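Local coordinates for 457aa long hypothetical protein (Pyrococcus horikoshii, PDB 2CSU) that is of unknown function but combines a Rossmann-type CoA-binding domain with domains related to succinyl-CoA ligases, at residues L81-I95 and I116-V130. Sequence-based numbering, arbitrary orientation.
Sequences LIQCGEKGVKGVVII and IAHKYGMRIIGPNCV
Arg123 N donates to Lys90 O at the start of a parallel ladder of four backbone hydrogen bonds; Val92 N follows to Arg123 O (2.8 Å), then Ile125 N to Val92 O and Ile94 N to Ile125 O (3.0 Å). Beyond the last rung segment 116-130 turns through the cis peptide before Pro127, whose CA directs a C-H at Ile94 O; Pro127 CB is pressed tightly against Ile94 CG2.

Apolar packing fills the space between this ladder and the two helices. The side chain of selenomethionine Met122 is bent at chi2 and chi3: SE lies 3.4 Å from Gly85 CA and close to Val89 O, and CE meets Leu81 CD1 and Val92 CG2. A chi1 of -180° swings the Leu81 branches toward the other segment, where CD1 meets Ile124 CD1 tip to tip at 3.6 Å, while CD2 packs on Ile116 CG2. Ile82 crosses Ile116 at about a right angle.

The elements belong to a Rossmann-like parallel sheet of the CoA-binding domain, in which strand 91-94, helix 104-120 and strand 123-125 form a beta-alpha-beta unit; helical segments 81-87 and 116-120 run almost parallel, 6° apart. On the opposite face of the sheet from Val92 and Ile124, Val93 CG1 touches Cys129 SG at 3.5 Å.

Where the helices end, the Tyr120 ring lays one face over Gly85, whose CA makes a CH-pi contact 3.6 Å from the ring centroid. A water bridges Gly85 O and Tyr120 O. Both helices close in Schellman motifs with Gly88 and Gly121 at positive phi, the second with one weak bond (Gly121 N to His118 O). Arg123 turns its guanidinium away from the ladder to salt bridges with Asp187 and Glu192.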
loop_
_atom_site.group_PDB
_atom_site.type_symbol
_atom_site.label_atom_id
_atom_site.label_comp_id
_atom_site.label_asym_id
_atom_site.label_seq_id
_atom_site.Cartn_x
_atom_site.Cartn_y
_atom_site.Cartn_z
ATOM N N LEU A 81 20.312 -34.435 -12.973
ATOM C CA LEU A 81 21.434 -33.514 -12.867
ATOM C C LEU A 81 22.642 -34.068 -13.608
ATOM O O LEU A 81 23.311 -33.341 -14.334
ATOM C CB LEU A 81 21.800 -33.284 -11.403
ATOM C CG LEU A 81 22.966 -32.324 -11.168
ATOM C CD1 LEU A 81 22.544 -30.911 -11.542
ATOM C CD2 LEU A 81 23.375 -32.361 -9.701
ATOM N N ILE A 82 22.923 -35.358 -13.424
ATOM C CA ILE A 82 24.052 -36.003 -14.095
ATOM C C ILE A 82 23.849 -35.956 -15.611
ATOM O O ILE A 82 24.789 -35.693 -16.365
ATOM C CB ILE A 82 24.221 -37.476 -13.617
ATOM C CG1 ILE A 82 24.605 -37.480 -12.127
ATOM C CG2 ILE A 82 25.307 -38.206 -14.450
ATOM C CD1 ILE A 82 24.822 -38.859 -11.521
ATOM N N GLN A 83 22.623 -36.210 -16.066
ATOM C CA GLN A 83 22.362 -36.142 -17.497
ATOM C C GLN A 83 22.714 -34.727 -17.991
ATOM O O GLN A 83 23.419 -34.569 -18.985
ATOM C CB GLN A 83 20.896 -36.474 -17.786
ATOM C CG GLN A 83 20.594 -37.992 -17.838
ATOM C CD GLN A 83 19.115 -38.294 -18.039
ATOM O OE1 GLN A 83 18.476 -37.747 -18.940
ATOM N NE2 GLN A 83 18.569 -39.167 -17.204
ATOM N N CYS A 84 22.246 -33.697 -17.287
ATOM C CA CYS A 84 22.563 -32.337 -17.695
ATOM C C CYS A 84 24.083 -32.210 -17.784
ATOM O O CYS A 84 24.620 -31.586 -18.703
ATOM C CB CYS A 84 22.011 -31.327 -16.692
ATOM S SG CYS A 84 20.213 -31.178 -16.688
ATOM N N GLY A 85 24.769 -32.826 -16.821
ATOM C CA GLY A 85 26.218 -32.779 -16.806
ATOM C C GLY A 85 26.857 -33.314 -18.076
ATOM O O GLY A 85 27.722 -32.662 -18.669
ATOM N N GLU A 86 26.440 -34.503 -18.500
ATOM C CA GLU A 86 26.996 -35.115 -19.699
ATOM C C GLU A 86 26.631 -34.288 -20.937
ATOM O O GLU A 86 27.411 -34.189 -21.898
ATOM C CB GLU A 86 26.463 -36.538 -19.837
ATOM C CG GLU A 86 26.487 -37.329 -18.528
ATOM C CD GLU A 86 25.876 -38.724 -18.655
ATOM O OE1 GLU A 86 24.837 -38.868 -19.341
ATOM O OE2 GLU A 86 26.430 -39.679 -18.061
ATOM N N LYS A 87 25.451 -33.675 -20.893
ATOM C CA LYS A 87 24.928 -32.891 -22.009
ATOM C C LYS A 87 25.688 -31.572 -22.195
ATOM O O LYS A 87 25.666 -30.951 -23.250
ATOM C CB LYS A 87 23.450 -32.607 -21.753
ATOM C CG LYS A 87 22.836 -31.717 -22.838
ATOM C CD LYS A 87 22.996 -32.312 -24.240
ATOM C CE LYS A 87 22.179 -31.558 -25.296
ATOM N NZ LYS A 87 22.501 -32.071 -26.625
ATOM N N GLY A 88 26.335 -31.121 -21.103
ATOM C CA GLY A 88 27.153 -29.912 -21.197
ATOM C C GLY A 88 26.383 -28.660 -20.769
ATOM O O GLY A 88 26.658 -27.544 -21.197
ATOM N N VAL A 89 25.361 -28.879 -19.924
ATOM C CA VAL A 89 24.584 -27.748 -19.435
ATOM C C VAL A 89 25.408 -26.872 -18.486
ATOM O O VAL A 89 26.167 -27.347 -17.654
ATOM C CB VAL A 89 23.354 -28.294 -18.712
ATOM C CG1 VAL A 89 22.613 -27.156 -18.014
ATOM C CG2 VAL A 89 22.423 -28.962 -19.710
ATOM N N LYS A 90 25.269 -25.546 -18.666
ATOM C CA LYS A 90 26.068 -24.635 -17.854
ATOM C C LYS A 90 25.426 -24.366 -16.491
ATOM O O LYS A 90 26.061 -24.445 -15.445
ATOM C CB LYS A 90 26.251 -23.327 -18.631
ATOM C CG LYS A 90 27.267 -23.470 -19.769
ATOM C CD LYS A 90 27.248 -22.276 -20.729
ATOM C CE LYS A 90 28.234 -22.439 -21.894
ATOM N NZ LYS A 90 27.498 -22.689 -23.132
ATOM N N GLY A 91 24.130 -24.008 -16.528
ATOM C CA GLY A 91 23.439 -23.687 -15.283
ATOM C C GLY A 91 22.158 -24.507 -15.106
ATOM O O GLY A 91 21.476 -24.873 -16.054
ATOM N N VAL A 92 21.862 -24.828 -13.830
ATOM C CA VAL A 92 20.655 -25.596 -13.535
ATOM C C VAL A 92 19.835 -24.954 -12.407
ATOM O O VAL A 92 20.346 -24.612 -11.349
ATOM C CB VAL A 92 21.074 -27.012 -13.135
ATOM C CG1 VAL A 92 19.836 -27.843 -12.793
ATOM C CG2 VAL A 92 21.822 -27.675 -14.278
ATOM N N VAL A 93 18.541 -24.806 -12.662
ATOM C CA VAL A 93 17.628 -24.311 -11.661
ATOM C C VAL A 93 16.844 -25.542 -11.231
ATOM O O VAL A 93 16.169 -26.180 -12.057
ATOM C CB VAL A 93 16.616 -23.292 -12.211
ATOM C CG1 VAL A 93 15.583 -22.994 -11.120
ATOM C CG2 VAL A 93 17.325 -21.996 -12.661
ATOM N N ILE A 94 16.954 -25.882 -9.952
ATOM C CA ILE A 94 16.255 -27.034 -9.389
ATOM C C ILE A 94 15.074 -26.507 -8.595
ATOM O O ILE A 94 15.238 -25.966 -7.496
ATOM C CB ILE A 94 17.172 -27.864 -8.435
ATOM C CG1 ILE A 94 18.363 -28.429 -9.217
ATOM C CG2 ILE A 94 16.377 -29.020 -7.803
ATOM C CD1 ILE A 94 19.354 -29.180 -8.360
ATOM N N ILE A 95 13.883 -26.659 -9.162
ATOM C CA ILE A 95 12.669 -26.190 -8.522
ATOM C C ILE A 95 12.267 -27.147 -7.419
ATOM O O ILE A 95 11.821 -26.737 -6.354
ATOM C CB ILE A 95 11.515 -26.085 -9.550
ATOM C CG1 ILE A 95 11.760 -24.903 -10.482
ATOM C CG2 ILE A 95 10.182 -25.959 -8.835
ATOM C CD1 ILE A 95 11.789 -23.561 -9.781
ATOM N N ILE A 116 28.241 -32.955 -7.601
ATOM C CA ILE A 116 28.091 -33.403 -8.977
ATOM C C ILE A 116 28.212 -32.215 -9.918
ATOM O O ILE A 116 28.862 -32.301 -10.955
ATOM C CB ILE A 116 26.731 -34.092 -9.211
ATOM C CG1 ILE A 116 26.700 -35.445 -8.496
ATOM C CG2 ILE A 116 26.489 -34.278 -10.703
ATOM C CD1 ILE A 116 25.397 -36.231 -8.703
ATOM N N ALA A 117 27.598 -31.097 -9.549
ATOM C CA ALA A 117 27.657 -29.915 -10.398
ATOM C C ALA A 117 29.087 -29.456 -10.602
ATOM O O ALA A 117 29.500 -29.215 -11.726
ATOM C CB ALA A 117 26.824 -28.786 -9.803
ATOM N N HIS A 118 29.842 -29.336 -9.517
ATOM C CA HIS A 118 31.227 -28.886 -9.614
ATOM C C HIS A 118 32.061 -29.790 -10.519
ATOM O O HIS A 118 32.963 -29.320 -11.214
ATOM C CB HIS A 118 31.856 -28.792 -8.214
ATOM C CG HIS A 118 31.246 -27.725 -7.353
ATOM N ND1 HIS A 118 30.188 -26.946 -7.765
ATOM C CD2 HIS A 118 31.549 -27.312 -6.097
ATOM C CE1 HIS A 118 29.864 -26.096 -6.805
ATOM N NE2 HIS A 118 30.675 -26.298 -5.782
ATOM N N LYS A 119 31.757 -31.081 -10.516
ATOM C CA LYS A 119 32.475 -32.027 -11.353
ATOM C C LYS A 119 32.266 -31.731 -12.837
ATOM O O LYS A 119 33.204 -31.808 -13.631
ATOM C CB LYS A 119 32.008 -33.459 -11.081
ATOM C CG LYS A 119 32.477 -34.430 -12.156
ATOM C CD LYS A 119 31.999 -35.855 -11.933
ATOM C CE LYS A 119 32.557 -36.766 -13.025
ATOM N NZ LYS A 119 32.291 -38.212 -12.778
ATOM N N TYR A 120 31.027 -31.415 -13.208
ATOM C CA TYR A 120 30.709 -31.133 -14.602
ATOM C C TYR A 120 30.885 -29.670 -14.959
ATOM O O TYR A 120 30.678 -29.275 -16.105
ATOM C CB TYR A 120 29.278 -31.579 -14.906
ATOM C CG TYR A 120 29.127 -33.083 -15.036
ATOM C CD1 TYR A 120 29.513 -33.739 -16.202
ATOM C CD2 TYR A 120 28.599 -33.848 -13.996
ATOM C CE1 TYR A 120 29.373 -35.112 -16.338
ATOM C CE2 TYR A 120 28.455 -35.235 -14.124
ATOM C CZ TYR A 120 28.840 -35.855 -15.299
ATOM O OH TYR A 120 28.654 -37.210 -15.462
ATOM N N GLY A 121 31.285 -28.867 -13.977
ATOM C CA GLY A 121 31.417 -27.426 -14.227
ATOM C C GLY A 121 30.058 -26.717 -14.321
ATOM O O GLY A 121 29.876 -25.730 -15.022
HETATM N N MSE A 122 29.072 -27.266 -13.606
HETATM C CA MSE A 122 27.760 -26.650 -13.630
HETATM C C MSE A 122 27.503 -25.830 -12.361
HETATM O O MSE A 122 28.067 -26.060 -11.297
HETATM C CB MSE A 122 26.722 -27.768 -13.775
HETATM C CG MSE A 122 27.175 -28.856 -14.750
HETATM SE SE MSE A 122 25.799 -29.626 -15.614
HETATM C CE MSE A 122 24.821 -30.071 -14.170
ATOM N N ARG A 123 26.661 -24.801 -12.513
ATOM C CA ARG A 123 26.201 -24.060 -11.342
ATOM C C ARG A 123 24.719 -24.326 -11.060
ATOM O O ARG A 123 23.899 -24.451 -11.959
ATOM C CB ARG A 123 26.424 -22.571 -11.605
ATOM C CG ARG A 123 27.906 -22.227 -11.744
ATOM C CD ARG A 123 28.766 -22.988 -10.730
ATOM N NE ARG A 123 28.312 -22.713 -9.364
ATOM C CZ ARG A 123 28.576 -21.494 -8.864
ATOM N NH1 ARG A 123 29.219 -20.602 -9.597
ATOM N NH2 ARG A 123 28.189 -21.191 -7.622
ATOM N N ILE A 124 24.388 -24.447 -9.760
ATOM C CA ILE A 124 23.011 -24.777 -9.410
ATOM C C ILE A 124 22.336 -23.694 -8.571
ATOM O O ILE A 124 22.860 -23.215 -7.571
ATOM C CB ILE A 124 23.002 -26.100 -8.644
ATOM C CG1 ILE A 124 23.109 -27.273 -9.621
ATOM C CG2 ILE A 124 21.670 -26.252 -7.883
ATOM C CD1 ILE A 124 23.253 -28.617 -8.901
ATOM N N ILE A 125 21.146 -23.278 -9.037
ATOM C CA ILE A 125 20.323 -22.428 -8.187
ATOM C C ILE A 125 19.204 -23.226 -7.518
ATOM O O ILE A 125 18.462 -23.961 -8.157
ATOM C CB ILE A 125 19.726 -21.320 -9.056
ATOM C CG1 ILE A 125 20.842 -20.473 -9.672
ATOM C CG2 ILE A 125 18.854 -20.392 -8.192
ATOM C CD1 ILE A 125 20.323 -19.148 -10.234
ATOM N N GLY A 126 19.123 -23.089 -6.182
ATOM C CA GLY A 126 18.199 -23.923 -5.423
ATOM C C GLY A 126 18.971 -24.944 -4.584
ATOM O O GLY A 126 20.080 -24.698 -4.127
ATOM N N PRO A 127 18.338 -26.107 -4.347
ATOM C CA PRO A 127 17.004 -26.415 -4.850
ATOM C C PRO A 127 15.909 -25.746 -4.014
ATOM O O PRO A 127 16.124 -24.759 -3.321
ATOM C CB PRO A 127 16.832 -27.928 -4.814
ATOM C CG PRO A 127 17.805 -28.474 -3.779
ATOM C CD PRO A 127 18.863 -27.278 -3.651
ATOM N N ASN A 128 14.687 -26.301 -4.129
ATOM C CA ASN A 128 13.548 -25.700 -3.446
ATOM C C ASN A 128 13.461 -24.196 -3.718
ATOM O O ASN A 128 13.490 -23.366 -2.820
ATOM C CB ASN A 128 13.689 -25.953 -1.945
ATOM C CG ASN A 128 12.352 -25.739 -1.278
ATOM O OD1 ASN A 128 11.295 -25.849 -1.892
ATOM N ND2 ASN A 128 12.413 -25.428 0.028
ATOM N N CYS A 129 13.399 -23.859 -5.019
ATOM C CA CYS A 129 13.286 -22.457 -5.405
ATOM C C CYS A 129 12.084 -22.247 -6.327
ATOM O O CYS A 129 11.505 -23.182 -6.863
ATOM C CB CYS A 129 14.566 -22.065 -6.139
ATOM S SG CYS A 129 14.742 -22.944 -7.707
ATOM N N VAL A 130 11.684 -20.970 -6.469
ATOM C CA VAL A 130 10.585 -20.672 -7.381
ATOM C C VAL A 130 11.086 -20.427 -8.806
ATOM O O VAL A 130 10.332 -20.419 -9.770
ATOM C CB VAL A 130 9.846 -19.436 -6.865
ATOM C CG1 VAL A 130 8.829 -18.973 -7.906
ATOM C CG2 VAL A 130 9.121 -19.769 -5.575
HETATM O O HOH W 1 28.584 -29.797 -18.201
#